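Local coordinates for conserved hypothetical protein (Streptococcus pneumoniae, PDB 2GK4) that probably acts as a phosphopantothenate-cysteine ligase of the CoaB type, joining cysteine to phosphopantothenate on the way to coenzyme A, at residues G12-A16 and I68-K72; Y101-E107 and K120-K126. All coordinates share one frame; numbering follows the deposited sequence.

Contact 1: residues G12-A16 and I68-K72; sequences GTSEA and ITNTK
Glu-15 reaches across from strand 14-16 to the first turn of helix 71-81, where its OE2 accepts the backbone N-H of Thr-71 at 2.8 Å between OE2 and N, through the syn lone pair. The Glu-15 chain bends at chi2 (-66°), which helps turn the carboxylate toward the helix start; OE2 also lies 3.3 Å from Thr-71 CG2, and the side chain crosses those of Asn-70 and Thr-71 at about a right angle. The start of a helix should suit a negative group here. One residue back, Ser-14 N donates an almost straight bond to Thr-69 O (2.9 Å, 171° at the hydrogen), and Ser-14 O rests on Asn-70 CB. Two waters complete the seam: one donates to Glu-15 OE1 and accepts from Lys-72 N, the other accepts from Ala-16 N and Asn-70 ND2. Further out, Asn-70 is the helix N-cap, its OD1 taking Asp-73 N, while Asp-73 OD2 accepts Thr-69 N. Thr-98 holds Glu-15 OE1, and Ser-95 bonds Thr-13 OG1. The contact thus ties the short hairpin of strands 14-16 and 21-25 to the turn between strand 63-67, at one margin of the main sheet, and helix 71-81.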
ATOM      1  N   GLY A  12       7.947  -0.105   6.199  1.00 17.97           N
ATOM      2  CA  GLY A  12       6.717  -0.525   6.892  1.00 16.81           C
ATOM      3  C   GLY A  12       6.144  -1.753   6.214  1.00 17.70           C
ATOM      4  O   GLY A  12       6.162  -1.872   4.971  1.00 17.83           O
ATOM      5  N   THR A  13       5.588  -2.648   7.020  1.00 17.92           N
ATOM      6  CA  THR A  13       5.039  -3.906   6.525  1.00 18.64           C
ATOM      7  C   THR A  13       3.679  -3.685   5.853  1.00 19.45           C
ATOM      8  O   THR A  13       2.958  -2.716   6.157  1.00 19.17           O
ATOM      9  CB  THR A  13       4.851  -4.944   7.667  1.00 19.23           C
ATOM     10  OG1 THR A  13       4.086  -4.378   8.755  1.00 19.16           O
ATOM     11  CG2 THR A  13       6.222  -5.456   8.181  1.00 19.75           C
ATOM     12  N   SER A  14       3.363  -4.557   4.892  0.50 19.67           N
ATOM     13  CA  SER A  14       2.100  -4.529   4.161  0.50 19.85           C
ATOM     14  C   SER A  14       1.452  -5.894   4.343  0.50 20.21           C
ATOM     15  O   SER A  14       2.091  -6.918   4.101  0.50 20.53           O
ATOM     16  CB  SER A  14       2.331  -4.305   2.661  0.50 20.89           C
ATOM     17  OG  SER A  14       2.571  -2.937   2.350  0.50 20.12           O
ATOM     18  N   GLU A  15       0.196  -5.907   4.763  1.00 19.77           N
ATOM     19  CA  GLU A  15      -0.508  -7.170   5.001  1.00 20.68           C
ATOM     20  C   GLU A  15      -1.616  -7.324   3.937  1.00 21.22           C
ATOM     21  O   GLU A  15      -2.533  -6.515   3.891  1.00 20.23           O
ATOM     22  CB  GLU A  15      -1.100  -7.155   6.417  1.00 21.45           C
ATOM     23  CG  GLU A  15      -0.083  -6.880   7.536  1.00 21.88           C
ATOM     24  CD  GLU A  15       0.944  -7.984   7.704  1.00 25.93           C
ATOM     25  OE1 GLU A  15       0.552  -9.191   7.699  1.00 26.54           O
ATOM     26  OE2 GLU A  15       2.140  -7.635   7.866  1.00 25.03           O
ATOM     27  N   ALA A  16      -1.524  -8.354   3.091  1.00 21.62           N
ATOM     28  CA  ALA A  16      -2.481  -8.511   1.976  1.00 21.37           C
ATOM     29  C   ALA A  16      -3.907  -8.762   2.453  1.00 22.28           C
ATOM     30  O   ALA A  16      -4.149  -9.553   3.383  1.00 21.64           O
ATOM     31  CB  ALA A  16      -2.032  -9.610   1.015  1.00 22.22           C
ATOM     32  N   ILE A  68      11.326  -7.207   2.120  1.00 24.85           N
ATOM     33  CA  ILE A  68      10.287  -8.083   2.651  1.00 24.52           C
ATOM     34  C   ILE A  68       8.942  -7.416   2.425  1.00 23.95           C
ATOM     35  O   ILE A  68       8.875  -6.235   2.052  1.00 23.90           O
ATOM     36  CB  ILE A  68      10.478  -8.376   4.148  1.00 24.57           C
ATOM     37  CG1 ILE A  68      10.408  -7.072   4.967  1.00 25.31           C
ATOM     38  CG2 ILE A  68      11.793  -9.150   4.377  1.00 25.35           C
ATOM     39  CD1 ILE A  68      10.046  -7.284   6.395  1.00 28.12           C
ATOM     40  N   THR A  69       7.873  -8.167   2.671  1.00 22.44           N
ATOM     41  CA  THR A  69       6.530  -7.662   2.412  1.00 22.49           C
ATOM     42  C   THR A  69       5.769  -7.497   3.722  1.00 20.88           C
ATOM     43  O   THR A  69       5.411  -6.371   4.088  1.00 21.40           O
ATOM     44  CB  THR A  69       5.759  -8.557   1.423  1.00 22.19           C
ATOM     45  OG1 THR A  69       6.466  -8.572   0.172  1.00 25.61           O
ATOM     46  CG2 THR A  69       4.347  -7.982   1.170  1.00 24.15           C
ATOM     47  N   ASN A  70       5.569  -8.591   4.455  1.00 19.65           N
ATOM     48  CA  ASN A  70       4.647  -8.590   5.626  1.00 18.88           C
ATOM     49  C   ASN A  70       5.333  -8.971   6.929  1.00 19.13           C
ATOM     50  O   ASN A  70       6.561  -9.214   6.956  1.00 17.64           O
ATOM     51  CB  ASN A  70       3.408  -9.467   5.365  1.00 18.64           C
ATOM     52  CG  ASN A  70       3.745 -10.945   5.169  1.00 20.41           C
ATOM     53  OD1 ASN A  70       4.839 -11.407   5.488  1.00 19.75           O
ATOM     54  ND2 ASN A  70       2.781 -11.691   4.659  1.00 20.36           N
ATOM     55  N   THR A  71       4.572  -9.024   8.022  0.50 19.50           N
ATOM     56  CA  THR A  71       5.193  -9.309   9.331  0.50 19.63           C
ATOM     57  C   THR A  71       5.747 -10.718   9.397  0.50 19.92           C
ATOM     58  O   THR A  71       6.826 -10.938   9.971  0.50 19.82           O
ATOM     59  CB  THR A  71       4.261  -9.055  10.525  0.50 20.94           C
ATOM     60  OG1 THR A  71       3.075  -9.851  10.402  0.50 18.87           O
ATOM     61  CG2 THR A  71       3.927  -7.575  10.640  0.50 20.39           C
ATOM     62  N   LYS A  72       5.045 -11.678   8.780  1.00 19.64           N
ATOM     63  CA  LYS A  72       5.589 -13.045   8.715  1.00 20.06           C
ATOM     64  C   LYS A  72       7.009 -13.038   8.110  1.00 20.09           C
ATOM     65  O   LYS A  72       7.894 -13.698   8.642  1.00 17.80           O
ATOM     66  CB  LYS A  72       4.674 -13.984   7.907  1.00 20.10           C
ATOM     67  CG  LYS A  72       5.124 -15.454   7.872  1.00 22.01           C
ATOM     68  CD  LYS A  72       4.076 -16.342   7.158  1.00 22.11           C
ATOM     69  CE  LYS A  72       3.073 -17.009   8.142  1.00 25.47           C
ATOM     70  NZ  LYS A  72       2.228 -16.062   8.940  1.00 28.93           N
TER
HETATM   71  O   HOH W   1       2.106 -11.380   8.132  1.00 21.91           O
HETATM   72  O   HOH W   2       0.196 -10.591   3.819  1.00 33.09           O

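Contact 2: residues Y101-E107 and K120-K126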
ATOM      1  N   TYR A 101     -10.447 -12.033   7.943  1.00 24.09           N
ATOM      2  CA  TYR A 101     -11.707 -12.302   7.259  1.00 25.99           C
ATOM      3  C   TYR A 101     -12.363 -11.005   6.842  1.00 26.30           C
ATOM      4  O   TYR A 101     -12.479 -10.078   7.640  1.00 26.43           O
ATOM      5  CB  TYR A 101     -12.631 -13.070   8.196  1.00 25.88           C
ATOM      6  CG  TYR A 101     -13.920 -13.554   7.578  1.00 27.29           C
ATOM      7  CD1 TYR A 101     -15.138 -13.021   7.978  1.00 28.48           C
ATOM      8  CD2 TYR A 101     -13.925 -14.573   6.623  1.00 29.48           C
ATOM      9  CE1 TYR A 101     -16.350 -13.490   7.431  1.00 29.27           C
ATOM     10  CE2 TYR A 101     -15.134 -15.051   6.078  1.00 30.77           C
ATOM     11  CZ  TYR A 101     -16.337 -14.492   6.484  1.00 29.79           C
ATOM     12  OH  TYR A 101     -17.550 -14.953   5.971  1.00 31.24           O
HETATM   13  N   MSE A 102     -12.787 -10.951   5.584  1.00 27.45           N
HETATM   14  CA  MSE A 102     -13.390  -9.759   5.005  1.00 28.52           C
HETATM   15  C   MSE A 102     -14.779 -10.132   4.510  1.00 28.55           C
HETATM   16  O   MSE A 102     -14.936 -11.103   3.771  1.00 27.88           O
HETATM   17  CB  MSE A 102     -12.534  -9.287   3.825  1.00 30.36           C
HETATM   18  CG  MSE A 102     -13.198  -8.305   2.867  1.00 35.19           C
HETATM   19 SE   MSE A 102     -12.768  -6.492   3.327  0.65 51.12          SE
HETATM   20  CE  MSE A 102     -13.967  -6.192   4.403  1.00 42.42           C
ATOM     21  N   THR A 103     -15.790  -9.382   4.921  1.00 27.85           N
ATOM     22  CA  THR A 103     -17.169  -9.733   4.558  1.00 28.16           C
ATOM     23  C   THR A 103     -18.067  -8.490   4.437  1.00 28.19           C
ATOM     24  O   THR A 103     -17.614  -7.376   4.650  1.00 27.29           O
ATOM     25  CB  THR A 103     -17.768 -10.774   5.552  1.00 28.49           C
ATOM     26  OG1 THR A 103     -18.929 -11.391   4.987  1.00 30.62           O
ATOM     27  CG2 THR A 103     -18.134 -10.129   6.886  1.00 27.22           C
ATOM     28  N   GLY A 104     -19.334  -8.705   4.083  1.00 28.49           N
ATOM     29  CA  GLY A 104     -20.334  -7.616   3.990  1.00 28.47           C
ATOM     30  C   GLY A 104     -20.919  -7.294   5.359  1.00 28.22           C
ATOM     31  O   GLY A 104     -20.940  -8.143   6.253  1.00 27.90           O
ATOM     32  N   LEU A 105     -21.378  -6.062   5.537  1.00 27.84           N
ATOM     33  CA  LEU A 105     -21.978  -5.649   6.813  1.00 28.50           C
ATOM     34  C   LEU A 105     -23.160  -6.544   7.245  1.00 28.79           C
ATOM     35  O   LEU A 105     -23.328  -6.805   8.441  1.00 28.93           O
ATOM     36  CB  LEU A 105     -22.438  -4.184   6.749  1.00 28.56           C
ATOM     37  CG  LEU A 105     -22.950  -3.557   8.055  1.00 29.31           C
ATOM     38  CD1 LEU A 105     -21.850  -3.428   9.095  1.00 30.90           C
ATOM     39  CD2 LEU A 105     -23.597  -2.192   7.779  1.00 28.57           C
ATOM     40  N   GLU A 106     -23.953  -6.990   6.276  0.50 29.25           N
ATOM     41  CA  GLU A 106     -25.132  -7.818   6.540  0.50 29.55           C
ATOM     42  C   GLU A 106     -24.798  -9.141   7.246  0.50 29.27           C
ATOM     43  O   GLU A 106     -25.459  -9.499   8.221  0.50 28.47           O
ATOM     44  CB  GLU A 106     -25.933  -8.051   5.251  0.50 30.14           C
ATOM     45  CG  GLU A 106     -25.066  -8.207   3.995  0.50 32.71           C
ATOM     46  CD  GLU A 106     -24.829  -6.893   3.236  0.50 34.53           C
ATOM     47  OE1 GLU A 106     -25.776  -6.436   2.547  0.50 35.85           O
ATOM     48  OE2 GLU A 106     -23.700  -6.346   3.310  0.50 33.23           O
ATOM     49  N   GLU A 107     -23.760  -9.842   6.777  1.00 28.80           N
ATOM     50  CA  GLU A 107     -23.274 -11.064   7.457  1.00 29.35           C
ATOM     51  C   GLU A 107     -22.854 -10.769   8.903  1.00 28.44           C
ATOM     52  O   GLU A 107     -23.146 -11.552   9.815  1.00 28.35           O
ATOM     53  CB  GLU A 107     -22.121 -11.748   6.692  1.00 29.58           C
ATOM     54  CG  GLU A 107     -21.835 -13.174   7.213  1.00 31.51           C
ATOM     55  CD  GLU A 107     -20.503 -13.791   6.743  1.00 31.67           C
ATOM     56  OE1 GLU A 107     -19.829 -13.242   5.862  1.00 34.86           O
ATOM     57  OE2 GLU A 107     -20.141 -14.868   7.260  1.00 37.17           O
ATOM     58  N   LYS A 120     -12.885 -18.318  10.378  1.00 34.85           N
ATOM     59  CA  LYS A 120     -13.357 -18.444   8.994  1.00 34.84           C
ATOM     60  C   LYS A 120     -12.300 -18.003   7.968  1.00 35.07           C
ATOM     61  O   LYS A 120     -11.336 -17.299   8.302  1.00 34.23           O
ATOM     62  CB  LYS A 120     -14.632 -17.613   8.780  1.00 35.10           C
ATOM     63  CG  LYS A 120     -15.835 -18.078   9.591  1.00 36.67           C
ATOM     64  CD  LYS A 120     -17.113 -17.481   9.027  1.00 41.10           C
ATOM     65  CE  LYS A 120     -18.222 -17.417  10.076  1.00 45.34           C
ATOM     66  NZ  LYS A 120     -18.743 -18.758  10.547  1.00 47.71           N
ATOM     67  N   GLN A 121     -12.515 -18.401   6.714  1.00 34.70           N
ATOM     68  CA  GLN A 121     -11.625 -18.018   5.610  1.00 35.06           C
ATOM     69  C   GLN A 121     -12.373 -17.160   4.599  1.00 35.83           C
ATOM     70  O   GLN A 121     -13.591 -17.315   4.440  1.00 35.61           O
ATOM     71  CB  GLN A 121     -11.055 -19.280   4.938  1.00 34.71           C
ATOM     72  CG  GLN A 121     -10.161 -20.129   5.866  1.00 33.60           C
ATOM     73  CD  GLN A 121      -8.968 -19.343   6.434  1.00 32.78           C
ATOM     74  OE1 GLN A 121      -8.330 -18.556   5.728  1.00 29.27           O
ATOM     75  NE2 GLN A 121      -8.683 -19.543   7.730  1.00 33.44           N
ATOM     76  N   ASN A 122     -11.656 -16.284   3.896  1.00 36.31           N
ATOM     77  CA  ASN A 122     -12.287 -15.368   2.946  1.00 37.67           C
ATOM     78  C   ASN A 122     -13.214 -16.024   1.930  1.00 39.02           C
ATOM     79  O   ASN A 122     -14.219 -15.424   1.562  1.00 39.32           O
ATOM     80  CB  ASN A 122     -11.245 -14.540   2.197  1.00 37.81           C
ATOM     81  CG  ASN A 122     -10.784 -13.345   2.975  1.00 38.00           C
ATOM     82  OD1 ASN A 122     -11.268 -13.082   4.071  1.00 37.45           O
ATOM     83  ND2 ASN A 122      -9.842 -12.599   2.406  1.00 38.79           N
ATOM     84  N   HIS A 123     -12.875 -17.240   1.483  1.00 40.09           N
ATOM     85  CA  HIS A 123     -13.683 -17.950   0.474  1.00 41.43           C
ATOM     86  C   HIS A 123     -15.082 -18.343   0.968  1.00 42.48           C
ATOM     87  O   HIS A 123     -15.927 -18.760   0.172  1.00 42.73           O
ATOM     88  CB  HIS A 123     -12.939 -19.182  -0.077  1.00 41.00           C
ATOM     89  CG  HIS A 123     -12.604 -20.211   0.961  1.00 41.29           C
ATOM     90  ND1 HIS A 123     -13.543 -21.077   1.487  1.00 40.11           N
ATOM     91  CD2 HIS A 123     -11.429 -20.524   1.559  1.00 39.61           C
ATOM     92  CE1 HIS A 123     -12.962 -21.868   2.371  1.00 41.33           C
ATOM     93  NE2 HIS A 123     -11.680 -21.548   2.437  1.00 39.67           N
ATOM     94  N   GLN A 124     -15.314 -18.219   2.276  1.00 43.52           N
ATOM     95  CA  GLN A 124     -16.620 -18.487   2.877  1.00 44.77           C
ATOM     96  C   GLN A 124     -17.517 -17.238   2.900  1.00 45.39           C
ATOM     97  O   GLN A 124     -18.723 -17.333   3.173  1.00 45.53           O
ATOM     98  CB  GLN A 124     -16.454 -18.991   4.316  1.00 44.45           C
ATOM     99  CG  GLN A 124     -15.519 -20.177   4.491  1.00 45.53           C
ATOM    100  CD  GLN A 124     -15.477 -20.671   5.928  1.00 45.57           C
ATOM    101  OE1 GLN A 124     -14.447 -20.590   6.594  1.00 45.28           O
ATOM    102  NE2 GLN A 124     -16.612 -21.182   6.418  1.00 47.29           N
ATOM    103  N   ALA A 125     -16.928 -16.080   2.620  1.00 45.95           N
ATOM    104  CA  ALA A 125     -17.572 -14.795   2.876  1.00 46.86           C
ATOM    105  C   ALA A 125     -18.740 -14.463   1.953  1.00 47.62           C
ATOM    106  O   ALA A 125     -18.711 -14.756   0.754  1.00 47.32           O
ATOM    107  CB  ALA A 125     -16.561 -13.681   2.853  1.00 46.89           C
ATOM    108  N   LYS A 126     -19.764 -13.848   2.541  1.00 48.54           N
ATOM    109  CA  LYS A 126     -20.885 -13.280   1.796  1.00 49.57           C
ATOM    110  C   LYS A 126     -20.595 -11.800   1.515  1.00 50.07           C
ATOM    111  O   LYS A 126     -20.909 -10.926   2.336  1.00 50.16           O
ATOM    112  CB  LYS A 126     -22.178 -13.442   2.599  1.00 49.76           C
ATOM    113  CG  LYS A 126     -22.325 -14.805   3.266  1.00 50.31           C
ATOM    114  CD  LYS A 126     -23.682 -14.954   3.921  1.00 51.04           C
ATOM    115  CE  LYS A 126     -23.815 -16.308   4.575  1.00 51.98           C
ATOM    116  NZ  LYS A 126     -25.223 -16.567   4.976  1.00 52.53           N
TER
HETATM  117  O   HOH W   3     -13.884 -12.554   1.630  1.00 36.67           O
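Tyr-101 meets Lys-120 and the 3-10 turn 122-124 beside a two-stranded antiparallel beta arm, strands 97-104 and 133-140, whose first strand runs straight into helix 105-110. The tight part is the tyrosine. Lys-120 CB makes a CH-pi contact over one ring face, 4.0 Å from the centroid, while Gln-121 O lies at the ring edge, 3.2 Å from CE2. With CG anti to the backbone N (chi1 -174°), the ring runs along the turn and brings OH within 3.1 Å of Ala-125 CA. That hydroxyl also lies 2.9 Å from Glu-107 OE2, close enough to bond to the carboxylate, though which oxygen takes its proton is not settled. Phe-117 adds a ring at a small angle to the tyrosine's. Selenomethionine Met-102 packs on Leu-138 of the second subunit. The outer side is looser: exposed Lys-126 stretches out, its CG by the carboxylate of Glu-107 and its CD by Glu-107 CG, the side chains crossing at about a right angle, and Lys-120 leads its amine off to a salt bridge with Glu-116. Two strand N-H groups hold the loop: Gly-104 N bonds backbone Lys-126 O at 3.2 Å, and Met-102 N bonds side-chain Asn-122 OD1 at 3.0 Å, tilted 32° from the amide carbonyl plane.

Contact 1 belongs to the body of the subunit, its centre about 10 Å from that of the chain; contact 2 sits out on the arm, about 29 Å away. Their centres are about 22 Å apart and their nearest atoms about 7 Å, yet strand 97-104 serves both: Thr-98, near its start, binds the carboxylate in contact 1, and its far end forms one side of contact 2. Each also includes the start of a helix. Contact 1 is small and polar, built on a carboxylate, backbone amides and bridging waters. Contact 2 buries more surface and centres on an aromatic ring, and it alone has residues that touch the second subunit. Both mix buried residues with exposed ones.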